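Long-range contact in Kiaa0380 (Homo sapiens, PDB 1HTJ), which probably links heterotrimeric G protein signalling to Rho GTPases, pairing an RGS-like domain with guanine nucleotide exchange activity: residues K38-H43 with L164-V169. The protein carries 3 engineered substitutions. Numbering follows the deposited sequence.
Sequences KSRPAH and LRERQV
R40 NH2 meets E166 OE2 at 2.5 Å, a salt bridge that fastens the start of helix 41-54 to helix 163-182 in the all-helical RGS-like domain. As a hydrogen bond it is weak: the N-H...O angle is 116°, and the carboxylate plane stands 64° from that of the guanidinium, so the pairing is not the flat two-pronged kind. OE2 approaches NH2 obliquely, whereas OE1 lies in the guanidinium plane at its edge but stays 3.7 Å from NH2. The two side chains cross at about a right angle and reach each other by different means. E166 sends CG anti to its backbone N (chi1 -173°) and runs extended beyond it; R40, at the N-cap position of helix 41-54, bends at chi2 and chi3, which curls its guanidinium back to the carboxylate, while its side chain also touches I30 of helix 27-32. An alanine in place of R40 would probably leave the E166 carboxylate without its cationic mate and free to turn about its outer torsions. The carboxylate also packs on P41, whose CD lies 3.8 Å from E166 CD, with the two side chains again crossing nearly perpendicularly. H43 ND1 is 4.7 Å from E166 OE2, a separation at which the carboxylate could favour a protonated imidazole, though the protonation state of H43 is not established. Farther along both helices the contact turns apolar. A42 directs CB at helix 163-182, and its CA comes within 5.6 Å of V169 CA, a spacing that the small alanine side chain permits. L156 and L159, from the loop before helix 163-182, touch A42 and V169 respectively. V169 CG1 rests 3.6 Å from A42 CB, with V169 CB a little farther back.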
loop_
_atom_site.group_PDB
_atom_site.type_symbol
_atom_site.label_atom_id
_atom_site.label_comp_id
_atom_site.label_asym_id
_atom_site.label_seq_id
_atom_site.Cartn_x
_atom_site.Cartn_y
_atom_site.Cartn_z
ATOM N N LYS A 38 8.925 1.370 -1.949
ATOM C CA LYS A 38 8.056 2.534 -1.715
ATOM C C LYS A 38 8.328 3.616 -2.743
ATOM O O LYS A 38 7.421 4.338 -3.165
ATOM C CB LYS A 38 8.303 3.161 -0.336
ATOM C CG LYS A 38 8.192 2.216 0.846
ATOM C CD LYS A 38 8.270 2.977 2.167
ATOM C CE LYS A 38 9.499 3.867 2.244
ATOM N NZ LYS A 38 9.538 4.616 3.527
ATOM N N SER A 39 9.595 3.718 -3.129
ATOM C CA SER A 39 10.053 4.715 -4.083
ATOM C C SER A 39 9.941 4.301 -5.544
ATOM O O SER A 39 10.155 5.126 -6.433
ATOM C CB SER A 39 11.513 5.060 -3.783
ATOM O OG SER A 39 11.680 5.333 -2.403
ATOM N N ARG A 40 9.641 3.030 -5.799
ATOM C CA ARG A 40 9.532 2.543 -7.174
ATOM C C ARG A 40 8.098 2.108 -7.457
ATOM O O ARG A 40 7.713 0.976 -7.177
ATOM C CB ARG A 40 10.496 1.380 -7.383
ATOM C CG ARG A 40 11.820 1.559 -6.658
ATOM C CD ARG A 40 12.368 2.977 -6.831
ATOM N NE ARG A 40 12.366 3.353 -8.236
ATOM C CZ ARG A 40 13.084 2.724 -9.157
ATOM N NH1 ARG A 40 13.858 1.705 -8.800
ATOM N NH2 ARG A 40 13.013 3.084 -10.434
ATOM N N PRO A 41 7.295 3.015 -8.036
ATOM C CA PRO A 41 5.883 2.820 -8.384
ATOM C C PRO A 41 5.548 1.587 -9.222
ATOM O O PRO A 41 4.585 0.882 -8.930
ATOM C CB PRO A 41 5.524 4.119 -9.108
ATOM C CG PRO A 41 6.466 5.114 -8.498
ATOM C CD PRO A 41 7.753 4.343 -8.474
ATOM N N ALA A 42 6.331 1.339 -10.263
ATOM C CA ALA A 42 6.091 0.191 -11.134
ATOM C C ALA A 42 6.237 -1.126 -10.374
ATOM O O ALA A 42 5.381 -2.015 -10.474
ATOM C CB ALA A 42 7.057 0.221 -12.320
ATOM N N HIS A 43 7.328 -1.234 -9.623
ATOM C CA HIS A 43 7.635 -2.414 -8.837
ATOM C C HIS A 43 6.584 -2.622 -7.759
ATOM O O HIS A 43 6.098 -3.742 -7.548
ATOM C CB HIS A 43 9.015 -2.257 -8.207
ATOM C CG HIS A 43 10.126 -2.254 -9.207
ATOM N ND1 HIS A 43 10.299 -1.238 -10.122
ATOM C CD2 HIS A 43 11.071 -3.183 -9.492
ATOM C CE1 HIS A 43 11.297 -1.542 -10.932
ATOM N NE2 HIS A 43 11.783 -2.717 -10.572
ATOM N N LEU A 164 9.564 9.225 -17.145
ATOM C CA LEU A 164 8.361 9.191 -17.970
ATOM C C LEU A 164 7.954 7.743 -18.200
ATOM O O LEU A 164 6.768 7.399 -18.206
ATOM C CB LEU A 164 8.618 9.851 -19.324
ATOM C CG LEU A 164 7.446 9.777 -20.303
ATOM C CD1 LEU A 164 6.306 10.639 -19.802
ATOM C CD2 LEU A 164 7.895 10.231 -21.674
ATOM N N ARG A 165 8.962 6.904 -18.400
ATOM C CA ARG A 165 8.747 5.491 -18.635
ATOM C C ARG A 165 8.179 4.828 -17.385
ATOM O O ARG A 165 7.215 4.070 -17.453
ATOM C CB ARG A 165 10.071 4.826 -19.005
ATOM C CG ARG A 165 9.922 3.425 -19.542
ATOM C CD ARG A 165 9.139 3.445 -20.839
ATOM N NE ARG A 165 9.806 2.659 -21.870
ATOM C CZ ARG A 165 9.400 2.581 -23.132
ATOM N NH1 ARG A 165 8.321 3.246 -23.525
ATOM N NH2 ARG A 165 10.075 1.838 -24.000
ATOM N N GLU A 166 8.781 5.130 -16.241
ATOM C CA GLU A 166 8.348 4.540 -14.993
ATOM C C GLU A 166 6.919 4.895 -14.644
ATOM O O GLU A 166 6.203 4.091 -14.045
ATOM C CB GLU A 166 9.271 4.961 -13.856
ATOM C CG GLU A 166 8.968 4.233 -12.566
ATOM C CD GLU A 166 10.061 4.390 -11.541
ATOM O OE1 GLU A 166 10.378 5.543 -11.193
ATOM O OE2 GLU A 166 10.601 3.363 -11.086
ATOM N N ARG A 167 6.503 6.102 -15.005
ATOM C CA ARG A 167 5.143 6.518 -14.722
ATOM C C ARG A 167 4.210 5.706 -15.597
ATOM O O ARG A 167 3.136 5.297 -15.167
ATOM C CB ARG A 167 4.960 8.014 -14.994
ATOM C CG ARG A 167 3.525 8.402 -15.283
ATOM C CD ARG A 167 3.135 9.735 -14.656
ATOM N NE ARG A 167 1.812 10.156 -15.125
ATOM C CZ ARG A 167 0.992 10.956 -14.453
ATOM N NH1 ARG A 167 1.351 11.437 -13.269
ATOM N NH2 ARG A 167 -0.202 11.253 -14.956
ATOM N N GLN A 168 4.638 5.463 -16.826
ATOM C CA GLN A 168 3.834 4.703 -17.765
ATOM C C GLN A 168 3.688 3.238 -17.367
ATOM O O GLN A 168 2.617 2.660 -17.515
ATOM C CB GLN A 168 4.430 4.815 -19.165
ATOM C CG GLN A 168 4.239 6.190 -19.778
ATOM C CD GLN A 168 4.911 6.324 -21.130
ATOM O OE1 GLN A 168 6.134 6.169 -21.245
ATOM N NE2 GLN A 168 4.119 6.612 -22.164
ATOM N N VAL A 169 4.763 2.640 -16.869
ATOM C CA VAL A 169 4.714 1.247 -16.451
ATOM C C VAL A 169 3.876 1.136 -15.178
ATOM O O VAL A 169 3.051 0.233 -15.050
ATOM C CB VAL A 169 6.125 0.683 -16.171
ATOM C CG1 VAL A 169 6.016 -0.726 -15.586
ATOM C CG2 VAL A 169 6.945 0.657 -17.462
#